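Local coordinates for protein exopolyphosphatase (Cytophaga hutchinsonii, PDB 3MDQ) that probably hydrolyses inorganic polyphosphate from its chain ends, releasing orthophosphate, with an actin-like ATPase fold, at residues S158-G162 and G163-I167; M183-N186 and Y187-E190; L241-F244 and N245-R248; K249-V252 and A253-R256. One frame throughout, in Å; residues are numbered along the deposited sequence.

Interaction 1: S158-G162 and G163-I167; sequences SFEIG and GQRLI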
ATOM      1  N   SER A 158       3.856   2.232 -11.922  1.00 10.93           N
ATOM      2  CA  SER A 158       3.125   1.191 -11.223  1.00 10.97           C
ATOM      3  C   SER A 158       3.327  -0.118 -11.977  1.00 10.41           C
ATOM      4  O   SER A 158       3.293  -0.159 -13.206  1.00 11.45           O
ATOM      5  CB  SER A 158       1.650   1.554 -11.223  1.00 11.28           C
ATOM      6  OG  SER A 158       0.857   0.559 -10.615  1.00 13.20           O
ATOM      7  N   PHE A 159       3.473  -1.193 -11.228  1.00  9.91           N
ATOM      8  CA  PHE A 159       3.629  -2.537 -11.772  1.00 10.32           C
ATOM      9  C   PHE A 159       2.581  -3.467 -11.126  1.00 11.26           C
ATOM     10  O   PHE A 159       2.385  -3.469  -9.917  1.00 10.92           O
ATOM     11  CB  PHE A 159       5.026  -3.079 -11.456  1.00 11.05           C
ATOM     12  CG  PHE A 159       6.154  -2.267 -12.048  1.00 10.49           C
ATOM     13  CD1 PHE A 159       6.651  -1.160 -11.378  1.00 11.46           C
ATOM     14  CD2 PHE A 159       6.708  -2.611 -13.260  1.00 11.76           C
ATOM     15  CE1 PHE A 159       7.682  -0.417 -11.917  1.00 10.79           C
ATOM     16  CE2 PHE A 159       7.740  -1.884 -13.798  1.00 12.26           C
ATOM     17  CZ  PHE A 159       8.226  -0.783 -13.119  1.00 11.31           C
ATOM     18  N   GLU A 160       1.952  -4.308 -11.943  1.00 11.43           N
ATOM     19  CA  GLU A 160       0.900  -5.245 -11.454  1.00 11.83           C
ATOM     20  C   GLU A 160       1.565  -6.521 -10.905  1.00 11.57           C
ATOM     21  O   GLU A 160       1.471  -7.627 -11.474  1.00 13.01           O
ATOM     22  CB  GLU A 160      -0.152  -5.491 -12.561  1.00 14.88           C
ATOM     23  CG  GLU A 160      -0.985  -4.208 -12.877  1.00 13.81           C
ATOM     24  CD  GLU A 160      -1.871  -3.653 -11.689  1.00 18.05           C
ATOM     25  OE1 GLU A 160      -2.305  -4.426 -10.803  1.00 25.36           O
ATOM     26  OE2 GLU A 160      -2.185  -2.437 -11.670  1.00 19.78           O
ATOM     27  N   ILE A 161       2.265  -6.323  -9.801  1.00 11.17           N
ATOM     28  CA  ILE A 161       3.045  -7.378  -9.112  1.00 10.22           C
ATOM     29  C   ILE A 161       2.767  -7.373  -7.612  1.00 11.03           C
ATOM     30  O   ILE A 161       3.591  -7.780  -6.783  1.00 11.62           O
ATOM     31  CB  ILE A 161       4.573  -7.202  -9.412  1.00 11.88           C
ATOM     32  CG1 ILE A 161       5.095  -5.902  -8.837  1.00 10.96           C
ATOM     33  CG2 ILE A 161       4.840  -7.353 -10.930  1.00 12.10           C
ATOM     34  CD1 ILE A 161       6.653  -5.724  -9.001  1.00 12.55           C
ATOM     35  N   GLY A 162       1.575  -6.908  -7.216  1.00 10.51           N
ATOM     36  CA  GLY A 162       1.176  -6.956  -5.836  1.00 10.57           C
ATOM     37  C   GLY A 162       1.122  -8.394  -5.307  1.00  9.07           C
ATOM     38  O   GLY A 162       1.083  -9.345  -6.060  1.00  9.35           O
ATOM     39  N   GLY A 163       1.159  -8.532  -3.990  1.00 10.73           N
ATOM     40  CA  GLY A 163       1.396  -9.848  -3.391  1.00 11.89           C
ATOM     41  C   GLY A 163       0.348 -10.882  -3.676  1.00 11.89           C
ATOM     42  O   GLY A 163       0.683 -12.045  -3.769  1.00 11.19           O
ATOM     43  N   GLN A 164      -0.916 -10.481  -3.756  1.00 11.32           N
ATOM     44  CA  GLN A 164      -1.971 -11.459  -4.096  1.00 12.20           C
ATOM     45  C   GLN A 164      -1.736 -12.026  -5.490  1.00 11.54           C
ATOM     46  O   GLN A 164      -1.916 -13.232  -5.715  1.00 10.99           O
ATOM     47  CB  GLN A 164      -3.367 -10.811  -3.990  1.00 12.86           C
ATOM     48  CG  GLN A 164      -4.540 -11.761  -4.299  1.00 15.33           C
ATOM     49  CD  GLN A 164      -4.744 -12.760  -3.183  1.00 15.95           C
ATOM     50  OE1 GLN A 164      -5.229 -12.386  -2.116  1.00 21.72           O
ATOM     51  NE2 GLN A 164      -4.324 -14.007  -3.391  1.00 17.91           N
ATOM     52  N   ARG A 165      -1.338 -11.170  -6.433  1.00 10.61           N
ATOM     53  CA  ARG A 165      -1.017 -11.659  -7.775  1.00  9.91           C
ATOM     54  C   ARG A 165       0.158 -12.606  -7.752  1.00 11.05           C
ATOM     55  O   ARG A 165       0.105 -13.635  -8.407  1.00 11.20           O
ATOM     56  CB  ARG A 165      -0.696 -10.505  -8.727  1.00 11.53           C
ATOM     57  CG  ARG A 165      -1.837  -9.546  -8.967  1.00 11.16           C
ATOM     58  CD  ARG A 165      -1.372  -8.515 -10.043  1.00 12.15           C
ATOM     59  NE  ARG A 165      -2.366  -7.493 -10.291  1.00 13.92           N
ATOM     60  CZ  ARG A 165      -3.299  -7.561 -11.247  1.00 18.23           C
ATOM     61  NH1 ARG A 165      -3.400  -8.636 -12.018  1.00 17.45           N
ATOM     62  NH2 ARG A 165      -4.132  -6.552 -11.411  1.00 20.18           N
ATOM     63  N   LEU A 166       1.203 -12.278  -7.003  1.00  9.86           N
ATOM     64  CA  LEU A 166       2.415 -13.094  -6.968  1.00  9.15           C
ATOM     65  C   LEU A 166       2.116 -14.476  -6.419  1.00  9.60           C
ATOM     66  O   LEU A 166       2.529 -15.470  -7.039  1.00 10.03           O
ATOM     67  CB  LEU A 166       3.505 -12.442  -6.144  1.00  9.64           C
ATOM     68  CG  LEU A 166       4.050 -11.115  -6.695  1.00 10.49           C
ATOM     69  CD1 LEU A 166       5.119 -10.578  -5.763  1.00 12.16           C
ATOM     70  CD2 LEU A 166       4.532 -11.220  -8.158  1.00 13.36           C
ATOM     71  N   ILE A 167       1.380 -14.584  -5.299  1.00  9.16           N
ATOM     72  CA  ILE A 167       1.147 -15.887  -4.690  1.00  9.62           C
ATOM     73  C   ILE A 167       0.112 -16.709  -5.482  1.00 11.39           C
ATOM     74  O   ILE A 167       0.041 -17.933  -5.324  1.00 12.35           O
ATOM     75  CB  ILE A 167       0.757 -15.825  -3.203  1.00  9.83           C
ATOM     76  CG1 ILE A 167      -0.588 -15.136  -2.973  1.00 10.38           C
ATOM     77  CG2 ILE A 167       1.884 -15.139  -2.390  1.00 11.87           C
ATOM     78  CD1 ILE A 167      -0.982 -15.056  -1.560  1.00 14.01           C
TER

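Interaction 2: M183-N186 and Y187-E190; sequences MMHN and YFDE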
HETATM    1  N   MSE A 183      12.930 -18.440  -8.548  1.00  8.91           N
HETATM    2  CA  MSE A 183      11.728 -18.107  -9.311  1.00 10.24           C
HETATM    3  C   MSE A 183      11.363 -16.637  -9.120  1.00  9.60           C
HETATM    4  O   MSE A 183      11.080 -15.909 -10.101  1.00  9.45           O
HETATM    5  CB  MSE A 183      10.584 -19.014  -8.852  1.00  9.96           C
HETATM    6  CG  MSE A 183       9.158 -18.567  -9.187  1.00  9.57           C
HETATM    7 SE   MSE A 183       7.915 -19.936  -8.631  0.75 12.04          SE
HETATM    8  CE  MSE A 183       7.822 -19.422  -6.820  1.00 11.60           C
HETATM    9  N   MSE A 184      11.331 -16.167  -7.873  0.80  9.42           N
HETATM   10  CA  MSE A 184      10.827 -14.804  -7.640  0.80 10.40           C
HETATM   11  C   MSE A 184      11.782 -13.725  -8.131  0.80  9.31           C
HETATM   12  O   MSE A 184      11.399 -12.744  -8.792  0.80 10.90           O
HETATM   13  CB  MSE A 184      10.447 -14.555  -6.154  0.80 11.42           C
HETATM   14  CG  MSE A 184       9.327 -15.446  -5.613  0.80  9.83           C
HETATM   15 SE   MSE A 184       7.781 -15.526  -6.752  0.60 14.68          SE
HETATM   16  CE  MSE A 184       7.456 -13.666  -6.986  0.80  7.29           C
ATOM     17  N   HIS A 185      13.063 -13.928  -7.878  0.60  9.58           N
ATOM     18  CA  HIS A 185      14.045 -12.946  -8.317  0.60  9.00           C
ATOM     19  C   HIS A 185      14.274 -12.956  -9.828  0.60  8.91           C
ATOM     20  O   HIS A 185      14.640 -11.930 -10.434  0.60  9.79           O
ATOM     21  CB  HIS A 185      15.357 -13.091  -7.539  0.60 10.96           C
ATOM     22  CG  HIS A 185      15.241 -12.659  -6.105  0.60 10.93           C
ATOM     23  ND1 HIS A 185      15.167 -11.330  -5.739  0.60 13.63           N
ATOM     24  CD2 HIS A 185      15.134 -13.370  -4.959  0.60 21.32           C
ATOM     25  CE1 HIS A 185      15.021 -11.249  -4.431  0.60 15.44           C
ATOM     26  NE2 HIS A 185      15.014 -12.469  -3.932  0.60 18.88           N
ATOM     27  N   ASN A 186      14.080 -14.115 -10.454  1.00  8.27           N
ATOM     28  CA  ASN A 186      14.079 -14.147 -11.914  1.00  8.60           C
ATOM     29  C   ASN A 186      12.913 -13.361 -12.474  1.00  8.99           C
ATOM     30  O   ASN A 186      13.044 -12.607 -13.436  1.00  9.78           O
ATOM     31  CB  ASN A 186      14.018 -15.589 -12.388  1.00  8.44           C
ATOM     32  CG  ASN A 186      14.031 -15.699 -13.908  1.00  8.18           C
ATOM     33  OD1 ASN A 186      15.040 -15.384 -14.540  1.00  9.37           O
ATOM     34  ND2 ASN A 186      12.942 -16.203 -14.484  1.00  8.56           N
ATOM     35  N   TYR A 187      11.745 -13.546 -11.901  1.00  7.12           N
ATOM     36  CA  TYR A 187      10.571 -12.777 -12.333  1.00  8.40           C
ATOM     37  C   TYR A 187      10.783 -11.294 -12.116  1.00  9.49           C
ATOM     38  O   TYR A 187      10.499 -10.476 -13.008  1.00  9.48           O
ATOM     39  CB  TYR A 187       9.327 -13.225 -11.620  1.00  8.81           C
ATOM     40  CG  TYR A 187       8.074 -12.479 -11.988  1.00  8.40           C
ATOM     41  CD1 TYR A 187       7.570 -12.524 -13.267  1.00 10.53           C
ATOM     42  CD2 TYR A 187       7.377 -11.740 -11.058  1.00  9.94           C
ATOM     43  CE1 TYR A 187       6.400 -11.874 -13.617  1.00 11.74           C
ATOM     44  CE2 TYR A 187       6.209 -11.094 -11.406  1.00 13.19           C
ATOM     45  CZ  TYR A 187       5.729 -11.155 -12.667  1.00 13.26           C
ATOM     46  OH  TYR A 187       4.567 -10.515 -13.028  1.00 19.08           O
ATOM     47  N   PHE A 188      11.274 -10.927 -10.945  1.00  9.36           N
ATOM     48  CA  PHE A 188      11.538  -9.497 -10.693  1.00  9.51           C
ATOM     49  C   PHE A 188      12.569  -8.893 -11.671  1.00 11.02           C
ATOM     50  O   PHE A 188      12.383  -7.749 -12.132  1.00 11.21           O
ATOM     51  CB  PHE A 188      11.966  -9.242  -9.240  1.00 10.23           C
ATOM     52  CG  PHE A 188      10.931  -9.629  -8.184  1.00 10.17           C
ATOM     53  CD1 PHE A 188       9.554  -9.509  -8.421  1.00 11.19           C
ATOM     54  CD2 PHE A 188      11.361 -10.077  -6.945  1.00 11.42           C
ATOM     55  CE1 PHE A 188       8.661  -9.870  -7.436  1.00 12.46           C
ATOM     56  CE2 PHE A 188      10.457 -10.406  -5.951  1.00  9.96           C
ATOM     57  CZ  PHE A 188       9.128 -10.315  -6.201  1.00 13.50           C
ATOM     58  N   ASP A 189      13.601  -9.657 -12.012  1.00  9.69           N
ATOM     59  CA  ASP A 189      14.561  -9.253 -13.028  1.00 11.44           C
ATOM     60  C   ASP A 189      13.862  -8.890 -14.340  1.00 11.93           C
ATOM     61  O   ASP A 189      14.239  -7.931 -15.006  1.00 14.12           O
ATOM     62  CB  ASP A 189      15.548 -10.366 -13.349  1.00 12.15           C
ATOM     63  CG  ASP A 189      16.632 -10.558 -12.314  1.00 16.37           C
ATOM     64  OD1 ASP A 189      16.844  -9.690 -11.438  1.00 15.63           O
ATOM     65  OD2 ASP A 189      17.304 -11.613 -12.369  1.00 14.50           O
ATOM     66  N   GLU A 190      12.863  -9.672 -14.745  1.00  9.74           N
ATOM     67  CA  GLU A 190      12.156  -9.443 -16.001  1.00 11.81           C
ATOM     68  C   GLU A 190      11.219  -8.227 -15.922  1.00 13.99           C
ATOM     69  O   GLU A 190      11.143  -7.436 -16.869  1.00 18.28           O
ATOM     70  CB  GLU A 190      11.376 -10.708 -16.400  1.00 12.86           C
ATOM     71  CG  GLU A 190      12.261 -11.902 -16.774  1.00 13.19           C
ATOM     72  CD  GLU A 190      13.220 -11.600 -17.911  1.00 19.56           C
ATOM     73  OE1 GLU A 190      12.762 -11.025 -18.905  1.00 26.48           O
ATOM     74  OE2 GLU A 190      14.432 -11.852 -17.754  1.00 22.44           O
TER

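Interaction 3: L241-F244 and N245-R248; sequences LPDF and NRLR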
ATOM      1  N   LEU A 241      19.226  -1.438   8.070  1.00 10.35           N
ATOM      2  CA  LEU A 241      19.411  -2.647   7.218  1.00 10.03           C
ATOM      3  C   LEU A 241      19.628  -3.928   8.029  1.00 13.29           C
ATOM      4  O   LEU A 241      19.043  -4.963   7.684  1.00 12.87           O
ATOM      5  CB  LEU A 241      20.477  -2.475   6.172  1.00 12.83           C
ATOM      6  CG  LEU A 241      20.096  -1.376   5.200  1.00 16.40           C
ATOM      7  CD1 LEU A 241      21.138  -1.304   4.096  1.00 27.93           C
ATOM      8  CD2 LEU A 241      18.695  -1.465   4.581  1.00 17.18           C
ATOM      9  N   PRO A 242      20.423  -3.883   9.101  1.00 10.24           N
ATOM     10  CA  PRO A 242      20.472  -5.089   9.951  1.00 12.43           C
ATOM     11  C   PRO A 242      19.123  -5.537  10.493  1.00 12.77           C
ATOM     12  O   PRO A 242      18.839  -6.750  10.561  1.00 12.22           O
ATOM     13  CB  PRO A 242      21.429  -4.697  11.059  1.00 13.29           C
ATOM     14  CG  PRO A 242      22.337  -3.759  10.416  1.00 14.46           C
ATOM     15  CD  PRO A 242      21.463  -2.913   9.498  1.00 11.36           C
ATOM     16  N   ASP A 243      18.277  -4.581  10.898  1.00  8.76           N
ATOM     17  CA  ASP A 243      16.958  -4.928  11.359  1.00 10.82           C
ATOM     18  C   ASP A 243      16.104  -5.534  10.231  1.00 11.61           C
ATOM     19  O   ASP A 243      15.409  -6.523  10.448  1.00 10.11           O
ATOM     20  CB  ASP A 243      16.300  -3.744  12.069  1.00 15.00           C
ATOM     21  CG  ASP A 243      16.789  -3.587  13.550  1.00 13.10           C
ATOM     22  OD1 ASP A 243      17.464  -4.483  14.126  1.00 24.41           O
ATOM     23  OD2 ASP A 243      16.451  -2.628  14.194  1.00 19.55           O
ATOM     24  N   PHE A 244      16.192  -4.959   9.037  1.00 10.20           N
ATOM     25  CA  PHE A 244      15.495  -5.509   7.872  1.00  9.66           C
ATOM     26  C   PHE A 244      15.977  -6.921   7.607  1.00 12.04           C
ATOM     27  O   PHE A 244      15.164  -7.835   7.356  1.00 11.81           O
ATOM     28  CB  PHE A 244      15.697  -4.676   6.591  1.00 10.84           C
ATOM     29  CG  PHE A 244      15.079  -5.320   5.402  1.00 11.24           C
ATOM     30  CD1 PHE A 244      13.700  -5.336   5.257  1.00 12.82           C
ATOM     31  CD2 PHE A 244      15.867  -6.010   4.498  1.00 13.67           C
ATOM     32  CE1 PHE A 244      13.127  -5.971   4.171  1.00 16.31           C
ATOM     33  CE2 PHE A 244      15.280  -6.682   3.424  1.00 13.61           C
ATOM     34  CZ  PHE A 244      13.928  -6.653   3.286  1.00 12.88           C
ATOM     35  N   ASN A 245      17.276  -7.132   7.643  0.50 11.09           N
ATOM     36  CA  ASN A 245      17.760  -8.490   7.349  0.50 10.76           C
ATOM     37  C   ASN A 245      17.372  -9.527   8.410  0.50 10.98           C
ATOM     38  O   ASN A 245      17.161 -10.700   8.082  0.50 11.03           O
ATOM     39  CB  ASN A 245      19.255  -8.458   7.045  0.50  9.67           C
ATOM     40  CG  ASN A 245      19.553  -7.899   5.653  0.50 12.87           C
ATOM     41  OD1 ASN A 245      18.924  -8.285   4.632  0.50 15.19           O
ATOM     42  ND2 ASN A 245      20.516  -6.997   5.592  0.50 19.84           N
ATOM     43  N   ARG A 246      17.236  -9.123   9.670  1.00  9.81           N
ATOM     44  CA  ARG A 246      16.701 -10.022  10.686  1.00 10.45           C
ATOM     45  C   ARG A 246      15.259 -10.393  10.376  1.00 10.37           C
ATOM     46  O   ARG A 246      14.887 -11.584  10.441  1.00 11.63           O
ATOM     47  CB  ARG A 246      16.773  -9.401  12.090  1.00 12.68           C
ATOM     48  CG  ARG A 246      16.390 -10.361  13.229  1.00 16.56           C
ATOM     49  CD  ARG A 246      16.060  -9.625  14.533  1.00 18.33           C
ATOM     50  NE  ARG A 246      14.730  -8.999  14.499  1.00 23.21           N
ATOM     51  CZ  ARG A 246      14.482  -7.697  14.323  1.00 23.83           C
ATOM     52  NH1 ARG A 246      15.451  -6.798  14.192  1.00 23.11           N
ATOM     53  NH2 ARG A 246      13.228  -7.282  14.310  1.00 26.46           N
ATOM     54  N   LEU A 247      14.464  -9.396  10.005  1.00 10.00           N
ATOM     55  CA  LEU A 247      13.070  -9.649   9.691  1.00 10.55           C
ATOM     56  C   LEU A 247      12.954 -10.498   8.448  1.00 10.92           C
ATOM     57  O   LEU A 247      12.094 -11.382   8.391  1.00 11.28           O
ATOM     58  CB  LEU A 247      12.336  -8.323   9.472  1.00 10.80           C
ATOM     59  CG  LEU A 247      12.159  -7.447  10.717  1.00 11.43           C
ATOM     60  CD1 LEU A 247      11.800  -5.960  10.364  1.00 15.49           C
ATOM     61  CD2 LEU A 247      11.114  -8.130  11.648  1.00 16.56           C
ATOM     62  N   ARG A 248      13.793 -10.247   7.462  1.00 11.26           N
ATOM     63  CA  ARG A 248      13.789 -11.013   6.219  1.00 11.33           C
ATOM     64  C   ARG A 248      14.085 -12.484   6.508  1.00 11.64           C
ATOM     65  O   ARG A 248      13.363 -13.377   6.041  1.00 10.53           O
ATOM     66  CB  ARG A 248      14.794 -10.436   5.230  1.00 12.02           C
ATOM     67  CG  ARG A 248      14.972 -11.257   3.958  1.00 18.49           C
ATOM     68  CD  ARG A 248      16.086 -10.693   3.069  1.00 18.78           C
ATOM     69  NE  ARG A 248      17.411 -10.818   3.649  1.00 23.53           N
ATOM     70  CZ  ARG A 248      18.101 -11.953   3.764  1.00 31.00           C
ATOM     71  NH1 ARG A 248      17.599 -13.094   3.324  1.00 40.48           N
ATOM     72  NH2 ARG A 248      19.305 -11.941   4.323  1.00 42.18           N
TER

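Interaction 4: K249-V252 and A253-R256; sequences KQLV and ASTR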
ATOM      1  N   LYS A 249      15.111 -12.726   7.295  1.00 11.64           N
ATOM      2  CA  LYS A 249      15.505 -14.112   7.578  1.00 11.84           C
ATOM      3  C   LYS A 249      14.364 -14.809   8.336  1.00 11.62           C
ATOM      4  O   LYS A 249      13.994 -15.966   8.027  1.00 12.19           O
ATOM      5  CB  LYS A 249      16.818 -14.159   8.358  1.00 12.26           C
ATOM      6  CG  LYS A 249      18.004 -13.877   7.520  1.00 19.73           C
ATOM      7  CD  LYS A 249      19.242 -13.775   8.429  1.00 29.73           C
ATOM      8  CE  LYS A 249      20.530 -13.560   7.660  1.00 41.98           C
ATOM      9  NZ  LYS A 249      21.627 -13.099   8.575  1.00 40.67           N
ATOM     10  N   GLN A 250      13.775 -14.103   9.293  1.00 10.02           N
ATOM     11  CA  GLN A 250      12.661 -14.643  10.100  1.00 12.33           C
ATOM     12  C   GLN A 250      11.466 -14.996   9.199  1.00 11.25           C
ATOM     13  O   GLN A 250      10.938 -16.105   9.255  1.00 11.24           O
ATOM     14  CB  GLN A 250      12.250 -13.652  11.208  1.00 11.75           C
ATOM     15  CG  GLN A 250      10.992 -14.054  11.931  1.00 17.41           C
ATOM     16  CD  GLN A 250      10.473 -13.011  12.891  1.00 25.90           C
ATOM     17  OE1 GLN A 250      11.134 -12.001  13.143  1.00 23.62           O
ATOM     18  NE2 GLN A 250       9.271 -13.245  13.418  1.00 24.03           N
ATOM     19  N   LEU A 251      11.072 -14.079   8.322  1.00 10.89           N
ATOM     20  CA  LEU A 251       9.872 -14.314   7.530  1.00  9.61           C
ATOM     21  C   LEU A 251      10.114 -15.334   6.408  1.00  9.86           C
ATOM     22  O   LEU A 251       9.228 -16.126   6.123  1.00 11.14           O
ATOM     23  CB  LEU A 251       9.363 -12.977   6.981  1.00 10.79           C
ATOM     24  CG  LEU A 251       8.774 -12.084   8.052  1.00 11.21           C
ATOM     25  CD1 LEU A 251       8.593 -10.619   7.531  1.00 13.62           C
ATOM     26  CD2 LEU A 251       7.434 -12.609   8.578  1.00 15.52           C
ATOM     27  N   VAL A 252      11.296 -15.343   5.790  1.00 10.03           N
ATOM     28  CA  VAL A 252      11.600 -16.361   4.772  1.00  9.60           C
ATOM     29  C   VAL A 252      11.556 -17.777   5.407  1.00 11.90           C
ATOM     30  O   VAL A 252      11.119 -18.733   4.762  1.00 12.73           O
ATOM     31  CB  VAL A 252      12.906 -16.061   4.049  1.00 12.81           C
ATOM     32  CG1 VAL A 252      13.402 -17.282   3.244  1.00 17.83           C
ATOM     33  CG2 VAL A 252      12.724 -14.825   3.199  1.00 14.51           C
ATOM     34  N   ALA A 253      11.983 -17.915   6.650  1.00  9.95           N
ATOM     35  CA  ALA A 253      11.979 -19.229   7.318  1.00 10.24           C
ATOM     36  C   ALA A 253      10.582 -19.651   7.779  1.00 11.86           C
ATOM     37  O   ALA A 253      10.354 -20.813   8.028  1.00 12.52           O
ATOM     38  CB  ALA A 253      12.938 -19.233   8.526  1.00 11.93           C
ATOM     39  N   SER A 254       9.684 -18.689   7.937  1.00 10.19           N
ATOM     40  CA  SER A 254       8.396 -18.878   8.558  1.00 10.23           C
ATOM     41  C   SER A 254       7.400 -19.654   7.707  1.00 11.05           C
ATOM     42  O   SER A 254       7.425 -19.613   6.475  1.00 11.67           O
ATOM     43  CB  SER A 254       7.786 -17.509   8.962  1.00 10.03           C
ATOM     44  OG  SER A 254       7.288 -16.817   7.806  1.00 10.75           O
ATOM     45  N   THR A 255       6.484 -20.333   8.400  1.00 11.18           N
ATOM     46  CA  THR A 255       5.300 -20.854   7.763  1.00  9.99           C
ATOM     47  C   THR A 255       4.137 -19.872   7.847  1.00  9.69           C
ATOM     48  O   THR A 255       4.114 -18.987   8.686  1.00 10.98           O
ATOM     49  CB  THR A 255       4.868 -22.195   8.387  1.00 11.63           C
ATOM     50  OG1 THR A 255       4.399 -21.931   9.700  1.00 12.45           O
ATOM     51  CG2 THR A 255       6.003 -23.181   8.434  1.00 14.69           C
ATOM     52  N   ARG A 256       3.161 -20.055   6.969  1.00 10.98           N
ATOM     53  CA  ARG A 256       1.947 -19.256   7.006  1.00 11.77           C
ATOM     54  C   ARG A 256       1.314 -19.292   8.407  1.00 11.47           C
ATOM     55  O   ARG A 256       0.913 -18.267   8.959  1.00 11.64           O
ATOM     56  CB  ARG A 256       0.928 -19.747   5.963  1.00 12.32           C
ATOM     57  CG  ARG A 256      -0.374 -18.991   6.005  1.00 17.75           C
ATOM     58  CD  ARG A 256      -1.362 -19.527   4.956  1.00 18.57           C
ATOM     59  NE  ARG A 256      -2.680 -18.950   5.181  1.00 20.46           N
ATOM     60  CZ  ARG A 256      -3.652 -19.511   5.885  1.00 19.71           C
ATOM     61  NH1 ARG A 256      -3.485 -20.700   6.462  1.00 22.45           N
ATOM     62  NH2 ARG A 256      -4.796 -18.861   6.017  1.00 30.18           N
TER
HETATM   63  O   HOH W   1       8.416 -18.893   4.010  1.00 10.77           O

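Interaction 1: S158-G162 and G163-I167
Gly-162 is the N-cap of helix 163-169, at the junction where the chain leaves strand 153-159, an outermost strand of a six-stranded mixed sheet in this actin-like fold. Its carbonyl opens the helix: Leu-166 N donates to Gly-162 O at 3.1 Å. Before the cap, an inverse gamma turn centred on Glu-160 bends the chain away from the strand, with a weak bond from Ile-161 N to Phe-159 O. Glycine at the cap and at the first helical position, Gly-162 and Gly-163, adds no side chain beside the helix start; a sulfate ion bound close to Gly-162 is consistent with a site for phosphate groups.

Arg-165 reaches back from the first turn to the gamma turn. Its chain runs extended from CG to NE, laying CD 3.3 Å from Glu-160 O and bringing one face of the guanidinium over Glu-160 CB. The two planar groups are steeply inclined, 76° apart. The salt bridge between Glu-160 OE1 and Arg-165 NH2, at 2.9 Å, is weak as a hydrogen bond because the N-H points well off OE1 (123°), and the position of OE1 is itself less certain. Firmer fixing comes from outside: Arg-165 NE bonds Gly-141 O and NH2 bonds Ser-87 OG, while Glu-160 OE2 pairs with Arg-86. Long charged side chains can thus tie the turn to helix 83-87 and to the loop at Gly-141.

On the apolar side, Ile-161 CB lies 4.2 Å from Leu-166 CD2. Ile-161 O is buried here without a polar partner, and Leu-166 CD1 packs 3.3 Å from it.

Interaction 2: M183-N186 and Y187-E190
Phe-188 lies back along the preceding turn of helix 178-191, with Met-184 and His-185 as its immediate companions. Its CG stands opposite its own carbonyl carbon (chi1 -61°), which places one ring face over Met-184 O, near the rim. That same oxygen accepts the backbone bond from Phe-188 N at 2.8 Å, the ordinary helical i to i+4 link. Met-184, a selenomethionine here, folds its flexible chain round so that CE reaches Phe-188 CZ at 3.8 Å. The edge of Phe-188 is directed at the face of the His-185 imidazole in an offset T-shaped pair, with ring centroids 6.0 Å apart and planes at 86°. Met-184 and His-185 each have a second conformer, so these two contacts describe one state.

Further out, His-282 of helix 267-286 fixes the imidazole through a hydrogen bond between the two ND1 atoms and also meets Phe-188 edge-to-face. An alanine in place of Phe-188 would probably leave the Met-184 methyl without its aromatic partner and open a gap between this helix and helix 267-286. A flat, apolar ring thus suits a site bounded by a selenoether methyl and imidazoles, where dispersion and edge-to-face geometry do the joining.

Interaction 3: L241-F244 and N245-R248
The carboxylate of Asp-243 is held at both oxygens: OD1 forms a salt bridge with Arg-246 NH1 at 3.1 Å, while OD2 accepts from His-225 NE2 and Asn-221 ND2. The two side chains run side by side from successive turns of helix 241-253. A bend at chi3 (76°) turns the Arg-246 guanidinium back, so that Asp-243 CG lies in its plane, at its edge, with the carboxylate plane tipped 77° against it. Arg-246 NH2 also bonds Asn-221 OD1, so one asparagine reaches both members of the pair. An aspartate suits this first turn, where its negative charge would probably be favourable near the helix start.

On another side, Arg-248 NE donates to Asn-245 OD1 at 3.1 Å in an almost straight bond (175°), the acceptor lying in the guanidinium plane; Asn-245 has a second conformer, so the bond belongs to one state. The aliphatic part of Arg-248 serves Phe-244: CB sits over one face of the ring and CD comes within 4.1 Å of Phe-244 CE2. An arginine thus offers methylenes to a phenyl ring and a charged end to an amide.

Backbone bonds such as Arg-248 N to Phe-244 O, at 2.8 Å, keep these turns regular. Phe-244 faces helix 267-286 and Ile-292 of strand 291-295, whereas Leu-247 and Arg-246 turn to helix 212-225, so different faces of helix 241-253 meet these two sets of neighbours.

Interaction 4: K249-V252 and A253-R256
With chi1 at 75°, Ser-254 holds its hydroxyl between its own backbone N and carbonyl carbon, and from there OG turns back to Leu-251 O in the last turn of helix 241-253. The bond is short, 2.7 Å, and its donor lies only 19° from the carbonyl plane. Ser-254 N gives Leu-251 O a second, longer bond of 3.2 Å, arriving from well above that plane, so the hydroxyl and the amide use different approaches to one oxygen. The preceding turn still closes helically, Ala-253 N donating to Lys-249 O at 3.1 Å, but an extended backbone at Ser-254 (psi 152°) then takes the chain out of the helix.

A water bridges the ending, donating to Val-252 O and to Ser-254 O at 2.8 Å each. Beyond it, Thr-255 N-caps helix 256-260 while Glu-258 OE1 accepts from Thr-255 N, consistent with a capping box. Arg-259 NH1 donates to Ser-254 OG.

An alanine at Ser-254 would probably remove the shorter, better directed of the two bonds to Leu-251 O and leave Arg-259 without this acceptor. A small hydroxyl suits the buried bend because it can donate to one helix end while accepting from the next helix.

How the interactions relate
Along the chain the four contacts come in series, from interaction 1 to interaction 4, and fall into two pairs. Interactions 1 and 2 have centres about 12 Å apart and pack directly, Leu-166 CD2 meeting Tyr-187 CE2 at 3.7 Å, which joins helix 163-169 to helix 178-191. Interactions 3 and 4, also about 12 Å apart between centres, are consecutive parts of helix 241-253 and its exit. Between the pairs, centres lie about 19 to 22 Å apart without touching. Helix 267-286 unites them: it packs against Leu-166, Phe-188 and Phe-244, and its Glu-267 and Asp-271 form salt bridges with Arg-256, so one long helix is in contact with both pairs.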